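Local coordinates for halogenase (Chondromyces crocatus, PDB 3E1T), which probably catalyses the FAD-dependent chlorination step in the biosynthesis of the myxobacterial natural product chondrochloren, at residues Phe25-Met28 with Arg32-Leu35; Ile75-Thr80 with His97-Tyr102; Gly218-Ile223 with Ala250-Tyr255; Asn331-Gly336 with Arg342-Phe347. All coordinates share one frame; numbering follows the deposited sequence.

Contact 1. Residues Phe25-Met28 with Arg32-Leu35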
loop_
_atom_site.group_PDB
_atom_site.type_symbol
_atom_site.label_atom_id
_atom_site.label_comp_id
_atom_site.label_asym_id
_atom_site.label_seq_id
_atom_site.Cartn_x
_atom_site.Cartn_y
_atom_site.Cartn_z
ATOM N N PHE A 25 -4.134 -15.593 -10.744
ATOM C CA PHE A 25 -2.889 -16.376 -10.847
ATOM C C PHE A 25 -3.043 -17.868 -10.528
ATOM O O PHE A 25 -2.262 -18.697 -11.005
ATOM C CB PHE A 25 -1.798 -15.797 -9.926
ATOM C CG PHE A 25 -1.078 -14.593 -10.484
ATOM C CD1 PHE A 25 -0.922 -14.416 -11.854
ATOM C CD2 PHE A 25 -0.526 -13.654 -9.625
ATOM C CE1 PHE A 25 -0.239 -13.305 -12.361
ATOM C CE2 PHE A 25 0.155 -12.543 -10.120
ATOM C CZ PHE A 25 0.301 -12.370 -11.491
ATOM N N VAL A 26 -3.997 -18.208 -9.672
ATOM C CA VAL A 26 -4.222 -19.607 -9.339
ATOM C C VAL A 26 -5.126 -20.252 -10.407
ATOM O O VAL A 26 -4.871 -21.373 -10.837
ATOM C CB VAL A 26 -4.790 -19.800 -7.901
ATOM C CG1 VAL A 26 -5.124 -21.277 -7.637
ATOM C CG2 VAL A 26 -3.800 -19.289 -6.846
ATOM N N ALA A 27 -6.161 -19.529 -10.835
ATOM C CA ALA A 27 -7.054 -19.995 -11.898
ATOM C C ALA A 27 -6.312 -20.206 -13.217
ATOM O O ALA A 27 -6.602 -21.157 -13.950
ATOM C CB ALA A 27 -8.205 -19.034 -12.083
ATOM N N MET A 28 -5.354 -19.322 -13.506
ATOM C CA MET A 28 -4.462 -19.444 -14.663
ATOM C C MET A 28 -3.686 -20.765 -14.695
ATOM O O MET A 28 -3.204 -21.178 -15.751
ATOM C CB MET A 28 -3.470 -18.273 -14.709
ATOM C CG MET A 28 -4.037 -16.975 -15.254
ATOM S SD MET A 28 -2.895 -15.568 -15.175
ATOM C CE MET A 28 -1.414 -16.283 -15.896
ATOM N N ARG A 32 -9.785 -24.478 -9.221
ATOM C CA ARG A 32 -11.117 -23.949 -8.918
ATOM C C ARG A 32 -11.011 -22.847 -7.862
ATOM O O ARG A 32 -10.683 -23.116 -6.710
ATOM C CB ARG A 32 -12.060 -25.060 -8.406
ATOM C CG ARG A 32 -11.984 -26.382 -9.183
ATOM C CD ARG A 32 -12.949 -27.456 -8.655
ATOM N NE ARG A 32 -12.742 -27.887 -7.259
ATOM C CZ ARG A 32 -11.699 -28.584 -6.796
ATOM N NH1 ARG A 32 -10.690 -28.929 -7.592
ATOM N NH2 ARG A 32 -11.652 -28.924 -5.512
ATOM N N VAL A 33 -11.278 -21.607 -8.256
ATOM C CA VAL A 33 -11.285 -20.521 -7.276
ATOM C C VAL A 33 -12.580 -19.718 -7.274
ATOM O O VAL A 33 -13.139 -19.403 -8.326
ATOM C CB VAL A 33 -9.957 -19.637 -7.267
ATOM C CG1 VAL A 33 -9.018 -19.970 -8.417
ATOM C CG2 VAL A 33 -10.253 -18.119 -7.156
ATOM N N LEU A 34 -13.053 -19.446 -6.061
ATOM C CA LEU A 34 -14.167 -18.559 -5.791
ATOM C C LEU A 34 -13.588 -17.272 -5.198
ATOM O O LEU A 34 -12.665 -17.316 -4.385
ATOM C CB LEU A 34 -15.079 -19.199 -4.743
ATOM C CG LEU A 34 -16.574 -18.904 -4.560
ATOM C CD1 LEU A 34 -16.903 -18.895 -3.077
ATOM C CD2 LEU A 34 -17.082 -17.639 -5.229
ATOM N N LEU A 35 -14.144 -16.138 -5.600
ATOM C CA LEU A 35 -13.774 -14.862 -5.027
ATOM C C LEU A 35 -15.052 -14.138 -4.655
ATOM O O LEU A 35 -15.918 -13.918 -5.507
ATOM C CB LEU A 35 -12.900 -14.074 -6.021
ATOM C CG LEU A 35 -12.645 -12.558 -6.106
ATOM C CD1 LEU A 35 -13.391 -11.670 -5.131
ATOM C CD2 LEU A 35 -11.145 -12.286 -6.091
#
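Val33 meets Val26 and Ala27 where the first helix of the FAD-binding domain lies against the strand that follows it. Strand 10-13, helix 17-27 and strand 33-36 form the opening beta-alpha-beta unit of a Rossmann-type fold, and the contact sits at the far end of the helix, just before and after the short turn into the second strand. No hydrogen bond crosses it, and the surface buried between the segments is a modest 99 Å², more than half of it on Val33. One methyl does the touching: the first bond of Val33 points toward the helix, and its CG1 rests against the backbone as well as the side chain of Ala27, 3.8 Å from Ala27 N. Val26 brings its own methyl up obliquely from the neighbouring helix position. The CG1 branch of Val26 is held opposite its backbone N (chi1 175°), which carries this methyl to Val33, while its side chain also packs on Leu10 of strand 10-13 and Ile330 of helix 315-333. Val33 has an unusual torsion, with CG1 almost eclipsing its own backbone N (chi1 8°), so the placement of this methyl is strained or not firmly fixed. The same side chain also packs on Leu10 and Ala23, and the Val33 backbone is hydrogen-bonded to Asp127, tying the strand into the parallel sheet. Ala27 also touches Val126. Its CB stands 3.9 Å from Val33 CG1, against 4.2 Å from Val26 CG1 to Val33 CG1.

Contact 2. Residues Ile75-Thr80 with His97-Tyr102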
loop_
_atom_site.group_PDB
_atom_site.type_symbol
_atom_site.label_atom_id
_atom_site.label_comp_id
_atom_site.label_asym_id
_atom_site.label_seq_id
_atom_site.Cartn_x
_atom_site.Cartn_y
_atom_site.Cartn_z
ATOM N N ILE A 75 0.242 8.978 -17.437
ATOM C CA ILE A 75 1.491 8.219 -17.388
ATOM C C ILE A 75 2.431 8.836 -16.367
ATOM O O ILE A 75 2.812 10.001 -16.487
ATOM C CB ILE A 75 2.195 8.162 -18.778
ATOM C CG1 ILE A 75 1.343 7.384 -19.787
ATOM C CG2 ILE A 75 3.612 7.561 -18.680
ATOM C CD1 ILE A 75 0.272 8.234 -20.471
ATOM N N LYS A 76 2.803 8.039 -15.368
ATOM C CA LYS A 76 3.636 8.503 -14.262
ATOM C C LYS A 76 5.094 8.088 -14.471
ATOM O O LYS A 76 5.430 6.902 -14.427
ATOM C CB LYS A 76 3.079 7.951 -12.945
ATOM C CG LYS A 76 3.902 8.240 -11.706
ATOM C CD LYS A 76 3.467 7.304 -10.581
ATOM C CE LYS A 76 4.190 7.639 -9.302
ATOM N NZ LYS A 76 3.727 6.774 -8.181
ATOM N N ARG A 77 5.957 9.076 -14.689
ATOM C CA ARG A 77 7.375 8.830 -14.961
ATOM C C ARG A 77 8.228 8.868 -13.702
ATOM O O ARG A 77 9.391 8.452 -13.705
ATOM C CB ARG A 77 7.907 9.856 -15.967
ATOM C CG ARG A 77 7.225 9.827 -17.325
ATOM C CD ARG A 77 7.857 8.811 -18.265
ATOM N NE ARG A 77 7.227 8.865 -19.586
ATOM C CZ ARG A 77 7.430 7.976 -20.557
ATOM N NH1 ARG A 77 8.253 6.947 -20.367
ATOM N NH2 ARG A 77 6.800 8.114 -21.719
ATOM N N GLY A 78 7.646 9.377 -12.629
ATOM C CA GLY A 78 8.348 9.540 -11.360
ATOM C C GLY A 78 7.545 10.497 -10.516
ATOM O O GLY A 78 6.316 10.574 -10.643
ATOM N N GLY A 79 8.230 11.251 -9.667
ATOM C CA GLY A 79 7.541 12.205 -8.812
ATOM C C GLY A 79 8.339 13.439 -8.453
ATOM O O GLY A 79 9.568 13.481 -8.586
ATOM N N THR A 80 7.616 14.446 -7.990
ATOM C CA THR A 80 8.204 15.680 -7.518
ATOM C C THR A 80 7.936 15.825 -6.018
ATOM O O THR A 80 6.837 15.526 -5.544
ATOM C CB THR A 80 7.631 16.859 -8.290
ATOM O OG1 THR A 80 7.752 16.596 -9.695
ATOM C CG2 THR A 80 8.367 18.144 -7.952
ATOM N N HIS A 97 16.160 6.766 -19.043
ATOM C CA HIS A 97 15.490 7.016 -20.324
ATOM C C HIS A 97 13.990 6.746 -20.193
ATOM O O HIS A 97 13.578 5.950 -19.343
ATOM C CB HIS A 97 16.097 6.156 -21.437
ATOM C CG HIS A 97 17.545 6.433 -21.691
ATOM N ND1 HIS A 97 17.975 7.319 -22.657
ATOM C CD2 HIS A 97 18.664 5.946 -21.102
ATOM C CE1 HIS A 97 19.295 7.363 -22.654
ATOM N NE2 HIS A 97 19.738 6.538 -21.721
ATOM N N PRO A 98 13.164 7.405 -21.029
ATOM C CA PRO A 98 11.712 7.261 -20.854
ATOM C C PRO A 98 11.178 5.845 -21.104
ATOM O O PRO A 98 10.273 5.395 -20.392
ATOM C CB PRO A 98 11.133 8.244 -21.885
ATOM C CG PRO A 98 12.206 8.394 -22.918
ATOM C CD PRO A 98 13.498 8.304 -22.152
ATOM N N ASP A 99 11.750 5.144 -22.082
ATOM C CA ASP A 99 11.131 3.919 -22.596
ATOM C C ASP A 99 11.879 2.606 -22.333
ATOM O O ASP A 99 11.459 1.548 -22.815
ATOM C CB ASP A 99 10.780 4.076 -24.085
ATOM C CG ASP A 99 9.497 4.881 -24.306
ATOM O OD1 ASP A 99 9.552 5.915 -25.011
ATOM O OD2 ASP A 99 8.432 4.482 -23.772
ATOM N N ASP A 100 12.966 2.658 -21.565
ATOM C CA ASP A 100 13.653 1.421 -21.178
ATOM C C ASP A 100 12.888 0.683 -20.054
ATOM O O ASP A 100 12.008 1.277 -19.427
ATOM C CB ASP A 100 15.145 1.658 -20.864
ATOM C CG ASP A 100 15.369 2.541 -19.663
ATOM O OD1 ASP A 100 15.974 2.064 -18.678
ATOM O OD2 ASP A 100 14.956 3.715 -19.707
ATOM N N PRO A 101 13.206 -0.610 -19.812
ATOM C CA PRO A 101 12.332 -1.486 -19.006
ATOM C C PRO A 101 11.916 -0.912 -17.652
ATOM O O PRO A 101 12.735 -0.311 -16.949
ATOM C CB PRO A 101 13.181 -2.746 -18.799
ATOM C CG PRO A 101 14.124 -2.758 -19.944
ATOM C CD PRO A 101 14.420 -1.322 -20.264
ATOM N N TYR A 102 10.641 -1.113 -17.311
ATOM C CA TYR A 102 10.026 -0.607 -16.069
ATOM C C TYR A 102 10.124 0.914 -15.955
ATOM O O TYR A 102 10.351 1.457 -14.867
ATOM C CB TYR A 102 10.629 -1.298 -14.831
ATOM C CG TYR A 102 10.530 -2.808 -14.865
ATOM C CD1 TYR A 102 9.396 -3.468 -14.370
ATOM C CD2 TYR A 102 11.570 -3.585 -15.393
ATOM C CE1 TYR A 102 9.302 -4.859 -14.407
ATOM C CE2 TYR A 102 11.482 -4.978 -15.432
ATOM C CZ TYR A 102 10.346 -5.604 -14.937
ATOM O OH TYR A 102 10.261 -6.976 -14.973
#
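Arg77 NH1 lies close to Pro98 and Asp99, without a sound bond to either. Arg77 sits where strand 75-82 of the large mixed sheet is interrupted. The residues 97-102 belong to the loop joining strands 90-93 and 105-106, both of which pair antiparallel with that same strand, so the contact links a surface connection, through one side chain, to the strand its two ends flank. The arginine chain bends at its second torsion (chi2 -86°), and its end approaches the loop more closely than its first bond would suggest. Pro98 is met in two ways: its CB lies over one face of the guanidinium, 3.5 Å from Arg77 NH1, while its carbonyl oxygen lies at the edge in the guanidinium plane. That oxygen is only 2.5 Å from Arg77 NH1, but the angle is poor and no hydrogen bond is formed, so the closeness is doubtful. Asp99 OD2, also near the plane at the edge, stays 4.2 Å from Arg77 NH1, beyond a salt bridge; the opposite charges would at most attract weakly. The backbone of Arg77 is better fixed, by hydrogen bonding to Phe94. In the loop itself, Asp100 folds back on His97, whose carbonyl oxygen is hydrogen-bonded to Thr95 OG1. The bond from His97 N to Asp100 OD2 is weak, 3.3 Å long and bent to 125°.

Contact 3. Residues Gly218-Ile223 with Ala250-Tyr255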
loop_
_atom_site.group_PDB
_atom_site.type_symbol
_atom_site.label_atom_id
_atom_site.label_comp_id
_atom_site.label_asym_id
_atom_site.label_seq_id
_atom_site.Cartn_x
_atom_site.Cartn_y
_atom_site.Cartn_z
ATOM N N GLY A 218 2.228 18.587 8.333
ATOM C CA GLY A 218 2.254 17.295 7.640
ATOM C C GLY A 218 2.636 17.437 6.196
ATOM O O GLY A 218 3.531 18.213 5.866
ATOM N N TRP A 219 1.965 16.691 5.327
ATOM C CA TRP A 219 2.267 16.756 3.904
ATOM C C TRP A 219 1.056 16.452 3.039
ATOM O O TRP A 219 0.101 15.826 3.493
ATOM C CB TRP A 219 3.463 15.853 3.527
ATOM C CG TRP A 219 3.242 14.373 3.746
ATOM C CD1 TRP A 219 3.396 13.688 4.916
ATOM C CD2 TRP A 219 2.860 13.400 2.760
ATOM N NE1 TRP A 219 3.121 12.350 4.725
ATOM C CE2 TRP A 219 2.784 12.148 3.414
ATOM C CE3 TRP A 219 2.553 13.469 1.398
ATOM C CZ2 TRP A 219 2.411 10.973 2.751
ATOM C CZ3 TRP A 219 2.191 12.300 0.731
ATOM C CH2 TRP A 219 2.124 11.066 1.412
ATOM N N PHE A 220 1.107 16.919 1.794
ATOM C CA PHE A 220 0.036 16.728 0.824
ATOM C C PHE A 220 0.473 15.784 -0.282
ATOM O O PHE A 220 1.643 15.784 -0.681
ATOM C CB PHE A 220 -0.323 18.069 0.174
ATOM C CG PHE A 220 -1.427 18.808 0.849
ATOM C CD1 PHE A 220 -2.756 18.518 0.550
ATOM C CD2 PHE A 220 -1.144 19.826 1.751
ATOM C CE1 PHE A 220 -3.796 19.213 1.167
ATOM C CE2 PHE A 220 -2.162 20.533 2.379
ATOM C CZ PHE A 220 -3.497 20.237 2.084
ATOM N N TRP A 221 -0.456 14.977 -0.780
ATOM C CA TRP A 221 -0.293 14.388 -2.106
ATOM C C TRP A 221 -1.197 15.102 -3.101
ATOM O O TRP A 221 -2.222 15.684 -2.720
ATOM C CB TRP A 221 -0.535 12.872 -2.118
ATOM C CG TRP A 221 -1.988 12.435 -2.092
ATOM C CD1 TRP A 221 -2.869 12.446 -3.137
ATOM C CD2 TRP A 221 -2.701 11.873 -0.975
ATOM N NE1 TRP A 221 -4.098 11.958 -2.736
ATOM C CE2 TRP A 221 -4.016 11.587 -1.418
ATOM C CE3 TRP A 221 -2.362 11.604 0.362
ATOM C CZ2 TRP A 221 -4.989 11.036 -0.577
ATOM C CZ3 TRP A 221 -3.326 11.042 1.198
ATOM C CH2 TRP A 221 -4.634 10.773 0.724
ATOM N N TYR A 222 -0.810 15.047 -4.374
ATOM C CA TYR A 222 -1.488 15.760 -5.467
ATOM C C TYR A 222 -1.315 14.881 -6.694
ATOM O O TYR A 222 -0.259 14.876 -7.316
ATOM C CB TYR A 222 -0.839 17.129 -5.701
ATOM C CG TYR A 222 -1.558 18.042 -6.698
ATOM C CD1 TYR A 222 -2.516 18.953 -6.261
ATOM C CD2 TYR A 222 -1.254 18.017 -8.063
ATOM C CE1 TYR A 222 -3.171 19.807 -7.154
ATOM C CE2 TYR A 222 -1.910 18.889 -8.983
ATOM C CZ TYR A 222 -2.866 19.771 -8.513
ATOM O OH TYR A 222 -3.529 20.639 -9.368
ATOM N N ILE A 223 -2.340 14.095 -6.998
ATOM C CA ILE A 223 -2.259 13.068 -8.032
ATOM C C ILE A 223 -3.221 13.424 -9.151
ATOM O O ILE A 223 -4.430 13.517 -8.911
ATOM C CB ILE A 223 -2.631 11.677 -7.485
ATOM C CG1 ILE A 223 -1.712 11.284 -6.318
ATOM C CG2 ILE A 223 -2.604 10.631 -8.604
ATOM C CD1 ILE A 223 -2.191 10.060 -5.510
ATOM N N ALA A 250 -13.743 22.245 5.861
ATOM C CA ALA A 250 -13.077 23.445 6.372
ATOM C C ALA A 250 -11.645 23.155 6.829
ATOM O O ALA A 250 -10.763 23.996 6.679
ATOM C CB ALA A 250 -13.888 24.068 7.499
ATOM N N ALA A 251 -11.432 21.960 7.381
ATOM C CA ALA A 251 -10.106 21.507 7.800
ATOM C C ALA A 251 -9.156 21.352 6.621
ATOM O O ALA A 251 -8.019 21.811 6.676
ATOM C CB ALA A 251 -10.211 20.194 8.566
ATOM N N LEU A 252 -9.623 20.705 5.556
ATOM C CA LEU A 252 -8.776 20.473 4.391
ATOM C C LEU A 252 -8.494 21.783 3.655
ATOM O O LEU A 252 -7.357 22.045 3.277
ATOM C CB LEU A 252 -9.386 19.431 3.452
ATOM C CG LEU A 252 -8.615 18.992 2.203
ATOM C CD1 LEU A 252 -7.278 18.317 2.543
ATOM C CD2 LEU A 252 -9.492 18.069 1.359
ATOM N N LEU A 253 -9.534 22.599 3.480
ATOM C CA LEU A 253 -9.406 23.890 2.799
ATOM C C LEU A 253 -8.374 24.770 3.493
ATOM O O LEU A 253 -7.516 25.355 2.833
ATOM C CB LEU A 253 -10.766 24.594 2.697
ATOM C CG LEU A 253 -11.468 24.590 1.325
ATOM C CD1 LEU A 253 -11.007 23.471 0.377
ATOM C CD2 LEU A 253 -12.983 24.566 1.482
ATOM N N ARG A 254 -8.448 24.828 4.823
ATOM C CA ARG A 254 -7.455 25.537 5.621
ATOM C C ARG A 254 -6.048 24.940 5.529
ATOM O O ARG A 254 -5.069 25.682 5.552
ATOM C CB ARG A 254 -7.899 25.657 7.083
ATOM C CG ARG A 254 -6.974 26.516 7.932
ATOM C CD ARG A 254 -6.631 27.829 7.207
ATOM N NE ARG A 254 -5.644 28.631 7.921
ATOM C CZ ARG A 254 -5.909 29.794 8.512
ATOM N NH1 ARG A 254 -7.141 30.302 8.480
ATOM N NH2 ARG A 254 -4.936 30.455 9.131
ATOM N N TYR A 255 -5.943 23.615 5.428
ATOM C CA TYR A 255 -4.644 22.975 5.227
ATOM C C TYR A 255 -4.075 23.322 3.855
ATOM O O TYR A 255 -2.870 23.548 3.712
ATOM C CB TYR A 255 -4.730 21.451 5.380
ATOM C CG TYR A 255 -4.787 20.946 6.804
ATOM C CD1 TYR A 255 -3.925 21.444 7.789
ATOM C CD2 TYR A 255 -5.686 19.937 7.164
ATOM C CE1 TYR A 255 -3.970 20.965 9.094
ATOM C CE2 TYR A 255 -5.744 19.457 8.469
ATOM C CZ TYR A 255 -4.883 19.969 9.422
ATOM O OH TYR A 255 -4.945 19.480 10.699
#
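Phe220 reaches out from strand 218-224 to Leu252 and Tyr255 of helix 248-257. Its CB points toward the helix, and the ring beyond CG ends with CE1, CE2 and CZ against that helix. On one side CE1 meets the CD1 methyl of Leu252 at 3.8 Å. On the other, CE2 comes within 3.4 Å of Tyr255 O, a backbone oxygen lying at the ring edge and near its plane. The tip, CZ, settles between these two, 3.7 Å from Tyr255 CB. Leu252 gets its methyl there by turning CG opposite its backbone N (chi1 -177°), whereas Tyr255 offers only its CB and backbone and sends its ring away, Phe220 and Tyr255 crossing at about a right angle. The strand lies in the mixed sheet between strands 210-215 and 229-237, and the helix is one of two short ones, with 260-266, against which Phe220 packs; Phe215, Ala234, Cys259 and Ile262 also touch it. Next along the strand, Trp221 touches the FAD, its NE1 hydrogen-bonded to Ser231 OG, so a single strand serves the flavin pocket and this packing. Hydrocarbon contact carries the joint, with no hydrogen bond across it. The carbonyl oxygen at the ring edge, near its plane, faces C-H groups that are slightly positive, and probably adds a weak electrostatic attraction and favours this rotation of the ring.

Contact 4. Residues Asn331-Gly336 with Arg342-Phe347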
loop_
_atom_site.group_PDB
_atom_site.type_symbol
_atom_site.label_atom_id
_atom_site.label_comp_id
_atom_site.label_asym_id
_atom_site.label_seq_id
_atom_site.Cartn_x
_atom_site.Cartn_y
_atom_site.Cartn_z
ATOM N N ASN A 331 -0.301 -22.576 -5.916
ATOM C CA ASN A 331 -0.070 -23.311 -7.172
ATOM C C ASN A 331 0.956 -24.432 -7.022
ATOM O O ASN A 331 0.878 -25.443 -7.724
ATOM C CB ASN A 331 0.353 -22.369 -8.307
ATOM C CG ASN A 331 -0.787 -21.511 -8.817
ATOM O OD1 ASN A 331 -1.969 -21.839 -8.634
ATOM N ND2 ASN A 331 -0.441 -20.403 -9.479
ATOM N N THR A 332 1.901 -24.260 -6.100
ATOM C CA THR A 332 2.941 -25.260 -5.851
ATOM C C THR A 332 2.458 -26.401 -4.944
ATOM O O THR A 332 2.876 -27.546 -5.099
ATOM C CB THR A 332 4.216 -24.613 -5.268
ATOM O OG1 THR A 332 4.668 -23.573 -6.145
ATOM C CG2 THR A 332 5.327 -25.632 -5.115
ATOM N N CYS A 333 1.577 -26.079 -4.003
ATOM C CA CYS A 333 1.009 -27.071 -3.091
ATOM C C CYS A 333 -0.119 -27.878 -3.743
ATOM O O CYS A 333 -0.261 -29.073 -3.490
ATOM C CB CYS A 333 0.518 -26.398 -1.808
ATOM S SG CYS A 333 1.867 -25.784 -0.769
ATOM N N LEU A 334 -0.914 -27.220 -4.583
ATOM C CA LEU A 334 -1.980 -27.894 -5.319
ATOM C C LEU A 334 -1.433 -28.815 -6.412
ATOM O O LEU A 334 -2.188 -29.575 -7.028
ATOM C CB LEU A 334 -2.950 -26.883 -5.920
ATOM C CG LEU A 334 -3.864 -26.118 -4.965
ATOM C CD1 LEU A 334 -4.684 -25.125 -5.757
ATOM C CD2 LEU A 334 -4.765 -27.051 -4.165
ATOM N N ALA A 335 -0.123 -28.736 -6.642
ATOM C CA ALA A 335 0.576 -29.607 -7.574
ATOM C C ALA A 335 1.377 -30.683 -6.828
ATOM O O ALA A 335 2.183 -31.399 -7.428
ATOM C CB ALA A 335 1.481 -28.787 -8.482
ATOM N N GLY A 336 1.152 -30.782 -5.518
ATOM C CA GLY A 336 1.750 -31.831 -4.688
ATOM C C GLY A 336 3.254 -31.752 -4.496
ATOM O O GLY A 336 3.868 -32.691 -3.983
ATOM N N ARG A 342 6.913 -25.018 3.856
ATOM C CA ARG A 342 8.002 -24.430 3.071
ATOM C C ARG A 342 7.513 -23.283 2.191
ATOM O O ARG A 342 8.159 -22.236 2.122
ATOM C CB ARG A 342 8.750 -25.477 2.227
ATOM C CG ARG A 342 9.849 -24.868 1.355
ATOM C CD ARG A 342 10.867 -25.882 0.835
ATOM N NE ARG A 342 12.143 -25.227 0.529
ATOM C CZ ARG A 342 13.162 -25.782 -0.129
ATOM N NH1 ARG A 342 13.090 -27.035 -0.579
ATOM N NH2 ARG A 342 14.265 -25.070 -0.344
ATOM N N CYS A 343 6.366 -23.474 1.548
ATOM C CA CYS A 343 5.839 -22.484 0.614
ATOM C C CYS A 343 5.250 -21.227 1.281
ATOM O O CYS A 343 5.447 -20.110 0.788
ATOM C CB CYS A 343 4.838 -23.133 -0.342
ATOM S SG CYS A 343 5.662 -24.128 -1.610
ATOM N N PHE A 344 4.540 -21.406 2.392
ATOM C CA PHE A 344 3.942 -20.265 3.078
ATOM C C PHE A 344 4.946 -19.546 3.992
ATOM O O PHE A 344 4.813 -18.347 4.241
ATOM C CB PHE A 344 2.661 -20.664 3.801
ATOM C CG PHE A 344 1.485 -20.866 2.875
ATOM C CD1 PHE A 344 0.599 -19.825 2.624
ATOM C CD2 PHE A 344 1.279 -22.093 2.242
ATOM C CE1 PHE A 344 -0.496 -19.999 1.767
ATOM C CE2 PHE A 344 0.197 -22.286 1.380
ATOM C CZ PHE A 344 -0.703 -21.235 1.144
ATOM N N GLU A 345 5.963 -20.266 4.456
ATOM C CA GLU A 345 7.083 -19.639 5.151
ATOM C C GLU A 345 7.875 -18.747 4.198
ATOM O O GLU A 345 8.328 -17.673 4.587
ATOM C CB GLU A 345 8.003 -20.683 5.778
ATOM C CG GLU A 345 7.522 -21.203 7.117
ATOM C CD GLU A 345 8.465 -22.239 7.710
ATOM O OE1 GLU A 345 9.137 -22.966 6.923
ATOM O OE2 GLU A 345 8.530 -22.327 8.965
ATOM N N GLU A 346 8.019 -19.189 2.950
ATOM C CA GLU A 346 8.684 -18.400 1.915
ATOM C C GLU A 346 7.898 -17.142 1.562
ATOM O O GLU A 346 8.470 -16.067 1.387
ATOM C CB GLU A 346 8.916 -19.243 0.659
ATOM C CG GLU A 346 9.836 -18.585 -0.385
ATOM C CD GLU A 346 11.287 -18.440 0.086
ATOM O OE1 GLU A 346 11.603 -18.753 1.262
ATOM O OE2 GLU A 346 12.121 -17.994 -0.725
ATOM N N PHE A 347 6.584 -17.298 1.432
ATOM C CA PHE A 347 5.681 -16.195 1.234
ATOM C C PHE A 347 5.856 -15.091 2.308
ATOM O O PHE A 347 6.090 -13.939 1.965
ATOM C CB PHE A 347 4.245 -16.735 1.238
ATOM C CG PHE A 347 3.218 -15.753 1.732
ATOM C CD1 PHE A 347 3.073 -14.509 1.132
ATOM C CD2 PHE A 347 2.386 -16.084 2.785
ATOM C CE1 PHE A 347 2.113 -13.616 1.570
ATOM C CE2 PHE A 347 1.433 -15.201 3.236
ATOM C CZ PHE A 347 1.291 -13.951 2.617
#
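Cys333 and Cys343 face each other between two successive helices, each with its first bond aimed at the other segment, yet their thiols pass rather than meet. Cys333 SG lies against the CB of Cys343, 4.0 Å away, while Cys343 SG is directed past it to Thr332, whose CG2 methyl it touches at 3.8 Å. The sulfurs, Cys333 SG and Cys343 SG, are 4.2 Å apart, too far for a disulfide. Both thiols stand opposite their own carbonyl carbons (chi1 -70° for Cys333), which turns each sulfur to its own partner. From one side the ring of Phe344 reaches in obliquely, CE2 4.4 Å from Cys333 SG, although its first bond does not point straight across. The two helices, 315-333 and 340-368, form an antiparallel alpha-alpha hairpin, and the first is closed by a Schellman motif: Gly336, with positive phi, is the C' residue, Gly336 N bonds to Cys333 O at 3.0 Å, and Glu337 N bonds to Thr332 O. Cys343 and Phe344 also pack on Ala329, one turn back along the first helix, and Phe344 reaches Ala299 of strand 298-300, while Cys333 touches Phe163 of strand 163-166; the hairpin thus lies against the parallel sheet. Thr332 splits its branches between two tasks: CG2, opposite the backbone N, serves the thiol, whereas OG1 is hydrogen-bonded to Arg328 O and Trp502 N.

Contacts 1, 3 and 4 are buried, and their cross-segment chemistry is mainly apolar; contact 2 is a surface contact, where an arginine lies against a proline and an aspartate near it remains beyond salt-bridge distance. Contacts 1 and 4 are neighbours, their centres about 15 Å apart: Asn331 ND2 of contact 4 reaches Phe25 O of contact 1, a probable hydrogen bond, so helix 17-27 and helix 315-333 are tied together. Contacts 2 and 3 reach the same mixed sheet without touching, their nearest atoms about 7 Å apart. Contacts 3 and 4 lie on opposite sides of the chain's centre, an aromatic ring leading in one and two thiols in the other.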